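Local coordinates for acyl-CoA dehydrogenase (Slackia heliotrinireducens, PDB 4RM7), which belongs to the acyl-CoA dehydrogenase family, in which a beta-stranded middle domain is set between mainly helical N-terminal and C-terminal domains, at residues T150-N161 with P211-V222; S123-P131 with P167-D175. All coordinates share one frame; numbering follows the deposited sequence.

Both contacts pair strands of the beta middle domain, and their centres lie about 7 Å apart. Contact 1 joins 150-161 to 211-222 in antiparallel fashion, whereas contact 2 lays 123-131 alongside 167-175 in parallel, and their segments alternate along the chain. Lys157 of contact 1 is the main polar link between them. Its NZ reaches into contact 2, forming a salt bridge of 2.7 Å with Glu130 OE1 and a probable hydrogen bond of 2.8 Å with Ser172 OG, while the carbonyl oxygen of Ile128 is a further acceptor. The contacts illustrate how one mixed sheet can bring two of its own strand pairs together through a lysine and its glutamate, serine and carbonyl partners.

Contact 1 of 2, residues T150-N161 with P211-V222; sequences TLVMNGTKMFVN and PFATVRFDNVEV
Asn154 and Asn219 mark the point where an antiparallel pair changes register. Beyond Asn154, Gly155 pairs with Phe217 and Lys157 with Val215; before it, Met153 pairs with Val220, one residue out of step. The side chain of Asn154 can be followed across this bulge. Its CB lies 4.1 Å from Phe217 O, and with CG anti to the carbonyl carbon (chi1 -75°) the amide swings over to Asn219. There OD1 accepts the backbone N-H of Asn219 at 2.7 Å, the donor standing above the carbonyl plane. The other branch, ND2, gives a hydrogen to Asn219 OD1 at 3.0 Å; this acceptor lies almost within the Asn154 amide plane, whereas ND2 stands above the carbonyl plane of the Asn219 side chain. The two amides are turned 89° to each other. Held at both branches, the Asn154 amide is probably hindered from rotating.

On the face shared by Met153 and Phe217, the selenium of Met153, modelled as selenomethionine, sits over the ring, 4.2 Å from its centroid and 26° off the normal. Gly155 O occupies the ring edge in plane, and Lys157 CG approaches the ring obliquely, 4.0 Å from Phe217 CE2. Further along the same face the side chains of Val160 and Val215 cross at about a right angle, meeting through their CG2 atoms. Leu169 and Val171 of strand 168-175 pack against this apolar side.

The other face carries Thr156 and Arg216, with Thr156 OG1 near Arg216 CG; the Arg216 guanidinium has a cation-pi partner in Tyr198. Taken together, these features describe an antiparallel beta ladder interrupted by a beta bulge, here bridged by an asparagine pair and backed by a Met-aromatic contact in the middle domain of an acyl-CoA dehydrogenase.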
loop_
_atom_site.group_PDB
_atom_site.type_symbol
_atom_site.label_atom_id
_atom_site.label_comp_id
_atom_site.label_asym_id
_atom_site.label_seq_id
_atom_site.Cartn_x
_atom_site.Cartn_y
_atom_site.Cartn_z
ATOM N N THR A 150 -8.196 -57.580 -0.964
ATOM C CA THR A 150 -7.658 -56.529 -0.125
ATOM C C THR A 150 -8.051 -55.149 -0.599
ATOM O O THR A 150 -8.338 -54.940 -1.770
ATOM C CB THR A 150 -6.134 -56.573 -0.149
ATOM O OG1 THR A 150 -5.703 -56.761 -1.501
ATOM C CG2 THR A 150 -5.632 -57.710 0.698
ATOM N N LEU A 151 -8.051 -54.212 0.340
ATOM C CA LEU A 151 -8.264 -52.807 0.055
ATOM C C LEU A 151 -6.939 -52.089 0.228
ATOM O O LEU A 151 -6.294 -52.207 1.257
ATOM C CB LEU A 151 -9.284 -52.231 1.025
ATOM C CG LEU A 151 -10.684 -52.822 0.955
ATOM C CD1 LEU A 151 -11.630 -52.100 1.894
ATOM C CD2 LEU A 151 -11.194 -52.759 -0.470
ATOM N N VAL A 152 -6.530 -51.355 -0.790
ATOM C CA VAL A 152 -5.225 -50.725 -0.781
ATOM C C VAL A 152 -5.265 -49.216 -1.022
ATOM O O VAL A 152 -5.893 -48.747 -1.956
ATOM C CB VAL A 152 -4.322 -51.394 -1.818
ATOM C CG1 VAL A 152 -4.769 -51.022 -3.217
ATOM C CG2 VAL A 152 -2.876 -51.023 -1.584
HETATM N N MSE A 153 -4.560 -48.465 -0.185
HETATM C CA MSE A 153 -4.593 -47.013 -0.249
HETATM C C MSE A 153 -3.292 -46.425 -0.805
HETATM O O MSE A 153 -2.196 -46.830 -0.410
HETATM C CB MSE A 153 -4.881 -46.432 1.134
HETATM C CG MSE A 153 -4.874 -44.903 1.167
HETATM SE SE MSE A 153 -5.110 -44.126 2.961
HETATM C CE MSE A 153 -7.036 -44.361 3.177
ATOM N N ASN A 154 -3.434 -45.470 -1.727
ATOM C CA ASN A 154 -2.300 -44.797 -2.349
ATOM C C ASN A 154 -2.573 -43.315 -2.498
ATOM O O ASN A 154 -3.620 -42.913 -3.005
ATOM C CB ASN A 154 -1.980 -45.396 -3.715
ATOM C CG ASN A 154 -1.290 -46.736 -3.615
ATOM O OD1 ASN A 154 -0.104 -46.818 -3.260
ATOM N ND2 ASN A 154 -2.024 -47.804 -3.938
ATOM N N GLY A 155 -1.619 -42.508 -2.053
ATOM C CA GLY A 155 -1.761 -41.069 -2.068
ATOM C C GLY A 155 -0.706 -40.414 -1.201
ATOM O O GLY A 155 0.079 -41.094 -0.543
ATOM N N THR A 156 -0.693 -39.086 -1.210
ATOM C CA THR A 156 0.265 -38.297 -0.457
ATOM C C THR A 156 -0.449 -37.117 0.174
ATOM O O THR A 156 -1.094 -36.325 -0.515
ATOM C CB THR A 156 1.410 -37.774 -1.336
ATOM O OG1 THR A 156 2.286 -38.848 -1.666
ATOM C CG2 THR A 156 2.217 -36.721 -0.594
ATOM N N LYS A 157 -0.345 -37.005 1.489
ATOM C CA LYS A 157 -0.987 -35.916 2.183
ATOM C C LYS A 157 0.068 -34.939 2.645
ATOM O O LYS A 157 1.170 -35.324 3.023
ATOM C CB LYS A 157 -1.823 -36.433 3.348
ATOM C CG LYS A 157 -2.992 -37.269 2.911
ATOM C CD LYS A 157 -3.967 -36.496 2.031
ATOM C CE LYS A 157 -5.213 -37.327 1.780
ATOM N NZ LYS A 157 -6.259 -36.632 0.967
HETATM N N MSE A 158 -0.290 -33.664 2.591
HETATM C CA MSE A 158 0.636 -32.565 2.817
HETATM C C MSE A 158 0.202 -31.777 4.036
HETATM O O MSE A 158 -0.978 -31.767 4.380
HETATM C CB MSE A 158 0.671 -31.674 1.581
HETATM C CG MSE A 158 1.905 -30.823 1.432
HETATM SE SE MSE A 158 2.482 -30.803 -0.427
HETATM C CE MSE A 158 2.866 -32.710 -0.594
ATOM N N PHE A 159 1.152 -31.134 4.697
ATOM C CA PHE A 159 0.852 -30.266 5.838
ATOM C C PHE A 159 0.027 -30.994 6.908
ATOM O O PHE A 159 -0.965 -30.472 7.398
ATOM C CB PHE A 159 0.119 -29.003 5.362
ATOM C CG PHE A 159 0.774 -28.321 4.178
ATOM C CD1 PHE A 159 2.096 -27.904 4.239
ATOM C CD2 PHE A 159 0.059 -28.081 3.009
ATOM C CE1 PHE A 159 2.703 -27.263 3.144
ATOM C CE2 PHE A 159 0.658 -27.446 1.913
ATOM C CZ PHE A 159 1.976 -27.034 1.983
ATOM N N VAL A 160 0.434 -32.210 7.250
ATOM C CA VAL A 160 -0.282 -33.002 8.239
ATOM C C VAL A 160 0.212 -32.659 9.626
ATOM O O VAL A 160 1.293 -33.097 10.025
ATOM C CB VAL A 160 -0.098 -34.514 7.998
ATOM C CG1 VAL A 160 -0.841 -35.325 9.049
ATOM C CG2 VAL A 160 -0.548 -34.893 6.580
ATOM N N ASN A 161 -0.571 -31.874 10.367
ATOM C CA ASN A 161 -0.183 -31.517 11.725
ATOM C C ASN A 161 0.075 -32.754 12.549
ATOM O O ASN A 161 -0.765 -33.650 12.623
ATOM C CB ASN A 161 -1.237 -30.666 12.431
ATOM C CG ASN A 161 -1.016 -30.616 13.941
ATOM O OD1 ASN A 161 -1.681 -31.319 14.700
ATOM N ND2 ASN A 161 -0.050 -29.814 14.374
ATOM N N PRO A 211 4.025 -28.734 14.552
ATOM C CA PRO A 211 4.864 -29.407 13.559
ATOM C C PRO A 211 4.053 -30.212 12.582
ATOM O O PRO A 211 3.231 -31.001 13.003
ATOM C CB PRO A 211 5.677 -30.373 14.406
ATOM C CG PRO A 211 4.812 -30.654 15.561
ATOM C CD PRO A 211 4.168 -29.344 15.877
ATOM N N PHE A 212 4.314 -30.024 11.297
ATOM C CA PHE A 212 3.615 -30.681 10.207
ATOM C C PHE A 212 4.483 -31.725 9.514
ATOM O O PHE A 212 5.675 -31.725 9.678
ATOM C CB PHE A 212 3.256 -29.649 9.149
ATOM C CG PHE A 212 2.199 -28.685 9.561
ATOM C CD1 PHE A 212 2.129 -27.438 8.976
ATOM C CD2 PHE A 212 1.258 -29.021 10.514
ATOM C CE1 PHE A 212 1.149 -26.535 9.355
ATOM C CE2 PHE A 212 0.270 -28.133 10.890
ATOM C CZ PHE A 212 0.220 -26.887 10.314
ATOM N N ALA A 213 3.881 -32.593 8.709
ATOM C CA ALA A 213 4.644 -33.543 7.909
ATOM C C ALA A 213 3.941 -33.805 6.603
ATOM O O ALA A 213 2.727 -33.633 6.501
ATOM C CB ALA A 213 4.841 -34.857 8.656
ATOM N N THR A 214 4.723 -34.209 5.605
ATOM C CA THR A 214 4.193 -34.843 4.409
ATOM C C THR A 214 4.109 -36.334 4.698
ATOM O O THR A 214 5.063 -36.929 5.205
ATOM C CB THR A 214 5.079 -34.586 3.168
ATOM O OG1 THR A 214 5.185 -33.179 2.923
ATOM C CG2 THR A 214 4.498 -35.259 1.943
ATOM N N VAL A 215 2.968 -36.939 4.395
ATOM C CA VAL A 215 2.798 -38.362 4.637
ATOM C C VAL A 215 2.433 -39.080 3.353
ATOM O O VAL A 215 1.430 -38.758 2.718
ATOM C CB VAL A 215 1.713 -38.637 5.700
ATOM C CG1 VAL A 215 1.579 -40.118 5.923
ATOM C CG2 VAL A 215 2.056 -37.939 7.005
ATOM N N ARG A 216 3.245 -40.059 2.971
ATOM C CA ARG A 216 2.970 -40.847 1.780
ATOM C C ARG A 216 2.382 -42.192 2.179
ATOM O O ARG A 216 2.879 -42.865 3.089
ATOM C CB ARG A 216 4.244 -41.049 0.954
ATOM C CG ARG A 216 4.024 -41.569 -0.482
ATOM C CD ARG A 216 5.139 -42.537 -0.926
ATOM N NE ARG A 216 6.388 -42.319 -0.188
ATOM C CZ ARG A 216 7.403 -43.186 -0.119
ATOM N NH1 ARG A 216 7.359 -44.359 -0.749
ATOM N NH2 ARG A 216 8.479 -42.872 0.590
ATOM N N PHE A 217 1.312 -42.575 1.492
ATOM C CA PHE A 217 0.737 -43.899 1.637
ATOM C C PHE A 217 1.104 -44.728 0.401
ATOM O O PHE A 217 0.658 -44.442 -0.718
ATOM C CB PHE A 217 -0.774 -43.797 1.826
ATOM C CG PHE A 217 -1.174 -42.976 3.018
ATOM C CD1 PHE A 217 -1.533 -43.592 4.214
ATOM C CD2 PHE A 217 -1.185 -41.579 2.950
ATOM C CE1 PHE A 217 -1.892 -42.830 5.328
ATOM C CE2 PHE A 217 -1.541 -40.805 4.059
ATOM C CZ PHE A 217 -1.892 -41.433 5.256
ATOM N N ASP A 218 1.953 -45.729 0.610
ATOM C CA ASP A 218 2.426 -46.594 -0.469
ATOM C C ASP A 218 1.826 -47.989 -0.321
ATOM O O ASP A 218 2.295 -48.779 0.500
ATOM C CB ASP A 218 3.964 -46.659 -0.472
ATOM C CG ASP A 218 4.510 -47.722 -1.413
ATOM O OD1 ASP A 218 3.893 -47.973 -2.473
ATOM O OD2 ASP A 218 5.567 -48.310 -1.090
ATOM N N ASN A 219 0.802 -48.277 -1.126
ATOM C CA ASN A 219 0.007 -49.512 -1.032
ATOM C C ASN A 219 -0.296 -49.943 0.394
ATOM O O ASN A 219 0.140 -50.995 0.824
ATOM C CB ASN A 219 0.697 -50.671 -1.759
ATOM C CG ASN A 219 0.703 -50.494 -3.260
ATOM O OD1 ASN A 219 -0.332 -50.227 -3.860
ATOM N ND2 ASN A 219 1.878 -50.622 -3.874
ATOM N N VAL A 220 -1.030 -49.126 1.134
ATOM C CA VAL A 220 -1.332 -49.472 2.513
ATOM C C VAL A 220 -2.635 -50.249 2.611
ATOM O O VAL A 220 -3.673 -49.802 2.126
ATOM C CB VAL A 220 -1.408 -48.226 3.389
ATOM C CG1 VAL A 220 -1.746 -48.618 4.814
ATOM C CG2 VAL A 220 -0.088 -47.487 3.330
ATOM N N GLU A 221 -2.565 -51.429 3.218
ATOM C CA GLU A 221 -3.750 -52.252 3.432
ATOM C C GLU A 221 -4.661 -51.609 4.461
ATOM O O GLU A 221 -4.269 -51.399 5.613
ATOM C CB GLU A 221 -3.372 -53.649 3.902
ATOM C CG GLU A 221 -2.500 -54.412 2.939
ATOM C CD GLU A 221 -2.777 -55.902 2.958
ATOM O OE1 GLU A 221 -3.591 -56.370 3.795
ATOM O OE2 GLU A 221 -2.183 -56.599 2.116
ATOM N N VAL A 222 -5.883 -51.300 4.049
ATOM C CA VAL A 222 -6.835 -50.712 4.974
ATOM C C VAL A 222 -8.015 -51.654 5.184
ATOM O O VAL A 222 -8.517 -52.259 4.239
ATOM C CB VAL A 222 -7.317 -49.321 4.479
ATOM C CG1 VAL A 222 -6.148 -48.342 4.462
ATOM C CG2 VAL A 222 -7.951 -49.412 3.100
#

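Contact 2 of 2, residues S123-P131 with P167-D175; sequences SYALAISEP and PALLVSAYD
A short parallel beta pairing joins Ala125 to Leu169 and Ala127 to Val171 in the middle domain, where strand 124-127 runs beside strand 168-175 at 27°. Three bonds of 2.8 Å carry the ladder: Ala125 N to Ala168 O, Leu170 N to Ala125 O, and Ala127 N to Leu170 O. The next one, from Ser172 N to Ala127 O, is weak, as the first strand leaves the sheet.

Leu126 and Leu170 run alongside each other in one direction. In both, CG stands opposite the backbone N across the CA-CB bond (chi1 -173° in Leu126), a shared course along which Leu126 CD1 and Leu170 CD2 meet at 4.1 Å. Before them, the Tyr124 ring meets Leu170 CB obliquely through CD1. The reverse face is slimmer: Ala125 CB touches Leu169 CD2 at 4.0 Å, and Ala127 CB faces Val171 CG2.

The two faces meet different neighbours. Helix 90-103 covers the leucine side, Ile99 meeting Leu126 and Leu100 touching Tyr124 and Leu170, while Gln96 O takes the Tyr124 hydroxyl. Towards the alanine side lies strand 151-161, and strand 184-191, whose Phe187 touches Leu170, continues the sheet beside 168-175.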
loop_
_atom_site.group_PDB
_atom_site.type_symbol
_atom_site.label_atom_id
_atom_site.label_comp_id
_atom_site.label_asym_id
_atom_site.label_seq_id
_atom_site.Cartn_x
_atom_site.Cartn_y
_atom_site.Cartn_z
ATOM N N SER A 123 -5.540 -38.600 19.729
ATOM C CA SER A 123 -4.678 -39.686 19.317
ATOM C C SER A 123 -4.586 -39.815 17.807
ATOM O O SER A 123 -4.015 -40.764 17.309
ATOM C CB SER A 123 -5.135 -41.001 19.938
ATOM O OG SER A 123 -6.350 -41.437 19.372
ATOM N N TYR A 124 -5.174 -38.883 17.078
ATOM C CA TYR A 124 -5.142 -38.947 15.628
ATOM C C TYR A 124 -4.734 -37.635 14.984
ATOM O O TYR A 124 -4.803 -36.593 15.600
ATOM C CB TYR A 124 -6.485 -39.415 15.079
ATOM C CG TYR A 124 -7.634 -38.496 15.372
ATOM C CD1 TYR A 124 -7.953 -37.468 14.514
ATOM C CD2 TYR A 124 -8.404 -38.664 16.502
ATOM C CE1 TYR A 124 -9.009 -36.628 14.776
ATOM C CE2 TYR A 124 -9.462 -37.828 16.771
ATOM C CZ TYR A 124 -9.757 -36.812 15.904
ATOM O OH TYR A 124 -10.807 -35.974 16.170
ATOM N N ALA A 125 -4.269 -37.712 13.748
ATOM C CA ALA A 125 -3.912 -36.532 12.985
ATOM C C ALA A 125 -4.641 -36.497 11.658
ATOM O O ALA A 125 -4.738 -37.498 10.984
ATOM C CB ALA A 125 -2.419 -36.472 12.768
ATOM N N LEU A 126 -5.150 -35.331 11.298
ATOM C CA LEU A 126 -5.969 -35.136 10.116
ATOM C C LEU A 126 -5.113 -35.039 8.860
ATOM O O LEU A 126 -4.219 -34.209 8.796
ATOM C CB LEU A 126 -6.786 -33.863 10.310
ATOM C CG LEU A 126 -7.876 -33.436 9.338
ATOM C CD1 LEU A 126 -8.954 -34.510 9.204
ATOM C CD2 LEU A 126 -8.476 -32.133 9.835
ATOM N N ALA A 127 -5.364 -35.877 7.863
ATOM C CA ALA A 127 -4.564 -35.809 6.639
ATOM C C ALA A 127 -5.423 -35.624 5.401
ATOM O O ALA A 127 -5.986 -36.588 4.889
ATOM C CB ALA A 127 -3.711 -37.061 6.501
ATOM N N ILE A 128 -5.494 -34.391 4.906
ATOM C CA ILE A 128 -6.413 -34.041 3.825
ATOM C C ILE A 128 -5.766 -33.384 2.599
ATOM O O ILE A 128 -6.030 -33.784 1.466
ATOM C CB ILE A 128 -7.481 -33.085 4.312
ATOM C CG1 ILE A 128 -8.060 -33.533 5.644
ATOM C CG2 ILE A 128 -8.588 -32.984 3.284
ATOM C CD1 ILE A 128 -9.049 -32.513 6.187
ATOM N N SER A 129 -4.949 -32.354 2.814
ATOM C CA SER A 129 -4.364 -31.603 1.697
ATOM C C SER A 129 -3.472 -32.446 0.787
ATOM O O SER A 129 -2.719 -33.288 1.260
ATOM C CB SER A 129 -3.552 -30.424 2.228
ATOM O OG SER A 129 -4.302 -29.663 3.163
ATOM N N GLU A 130 -3.544 -32.201 -0.518
ATOM C CA GLU A 130 -2.671 -32.873 -1.480
ATOM C C GLU A 130 -1.915 -31.853 -2.326
ATOM O O GLU A 130 -2.431 -30.765 -2.603
ATOM C CB GLU A 130 -3.470 -33.801 -2.395
ATOM C CG GLU A 130 -4.594 -34.519 -1.713
ATOM C CD GLU A 130 -4.752 -35.936 -2.205
ATOM O OE1 GLU A 130 -5.627 -36.644 -1.673
ATOM O OE2 GLU A 130 -4.000 -36.347 -3.114
ATOM N N PRO A 131 -0.694 -32.211 -2.761
ATOM C CA PRO A 131 0.173 -31.307 -3.530
ATOM C C PRO A 131 -0.434 -30.774 -4.832
ATOM O O PRO A 131 -0.156 -29.631 -5.197
ATOM C CB PRO A 131 1.401 -32.181 -3.839
ATOM C CG PRO A 131 0.963 -33.590 -3.599
ATOM C CD PRO A 131 -0.041 -33.507 -2.507
ATOM N N PRO A 167 -0.486 -41.363 16.466
ATOM C CA PRO A 167 -0.813 -42.792 16.498
ATOM C C PRO A 167 -1.670 -43.233 15.318
ATOM O O PRO A 167 -1.611 -44.380 14.905
ATOM C CB PRO A 167 -1.588 -42.942 17.806
ATOM C CG PRO A 167 -1.094 -41.847 18.657
ATOM C CD PRO A 167 -0.812 -40.701 17.739
ATOM N N ALA A 168 -2.456 -42.323 14.774
ATOM C CA ALA A 168 -3.362 -42.675 13.699
ATOM C C ALA A 168 -3.605 -41.483 12.772
ATOM O O ALA A 168 -3.492 -40.322 13.177
ATOM C CB ALA A 168 -4.660 -43.176 14.266
ATOM N N LEU A 169 -3.948 -41.784 11.527
ATOM C CA LEU A 169 -4.151 -40.762 10.520
ATOM C C LEU A 169 -5.573 -40.804 9.987
ATOM O O LEU A 169 -6.011 -41.812 9.434
ATOM C CB LEU A 169 -3.151 -40.953 9.387
ATOM C CG LEU A 169 -1.713 -40.774 9.851
ATOM C CD1 LEU A 169 -0.737 -41.293 8.810
ATOM C CD2 LEU A 169 -1.465 -39.312 10.103
ATOM N N LEU A 170 -6.304 -39.711 10.178
ATOM C CA LEU A 170 -7.634 -39.595 9.617
ATOM C C LEU A 170 -7.513 -39.064 8.189
ATOM O O LEU A 170 -7.258 -37.880 7.962
ATOM C CB LEU A 170 -8.511 -38.694 10.482
ATOM C CG LEU A 170 -9.955 -38.527 9.976
ATOM C CD1 LEU A 170 -10.601 -39.875 9.675
ATOM C CD2 LEU A 170 -10.799 -37.760 10.966
ATOM N N VAL A 171 -7.703 -39.956 7.228
ATOM C CA VAL A 171 -7.344 -39.690 5.843
ATOM C C VAL A 171 -8.542 -39.587 4.924
ATOM O O VAL A 171 -9.418 -40.448 4.927
ATOM C CB VAL A 171 -6.418 -40.786 5.287
ATOM C CG1 VAL A 171 -5.849 -40.363 3.960
ATOM C CG2 VAL A 171 -5.295 -41.049 6.260
ATOM N N SER A 172 -8.558 -38.515 4.137
ATOM C CA SER A 172 -9.570 -38.298 3.127
ATOM C C SER A 172 -9.124 -38.964 1.831
ATOM O O SER A 172 -7.975 -38.807 1.424
ATOM C CB SER A 172 -9.791 -36.810 2.916
ATOM O OG SER A 172 -8.669 -36.254 2.264
ATOM N N ALA A 173 -10.032 -39.701 1.189
ATOM C CA ALA A 173 -9.685 -40.491 0.003
ATOM C C ALA A 173 -10.882 -40.756 -0.907
ATOM O O ALA A 173 -12.018 -40.835 -0.446
ATOM C CB ALA A 173 -9.057 -41.830 0.422
ATOM N N TYR A 174 -10.618 -40.879 -2.205
ATOM C CA TYR A 174 -11.598 -41.437 -3.134
ATOM C C TYR A 174 -11.650 -42.941 -2.943
ATOM O O TYR A 174 -10.644 -43.630 -3.127
ATOM C CB TYR A 174 -11.250 -41.122 -4.588
ATOM C CG TYR A 174 -11.630 -39.736 -5.032
ATOM C CD1 TYR A 174 -12.880 -39.209 -4.741
ATOM C CD2 TYR A 174 -10.733 -38.946 -5.743
ATOM C CE1 TYR A 174 -13.226 -37.934 -5.153
ATOM C CE2 TYR A 174 -11.071 -37.668 -6.154
ATOM C CZ TYR A 174 -12.317 -37.164 -5.859
ATOM O OH TYR A 174 -12.645 -35.892 -6.274
ATOM N N ASP A 175 -12.813 -43.449 -2.557
ATOM C CA ASP A 175 -13.015 -44.887 -2.482
ATOM C C ASP A 175 -13.492 -45.391 -3.840
ATOM O O ASP A 175 -14.479 -44.895 -4.380
ATOM C CB ASP A 175 -14.014 -45.235 -1.387
ATOM C CG ASP A 175 -14.281 -46.716 -1.296
ATOM O OD1 ASP A 175 -13.603 -47.501 -1.986
ATOM O OD2 ASP A 175 -15.167 -47.103 -0.516
#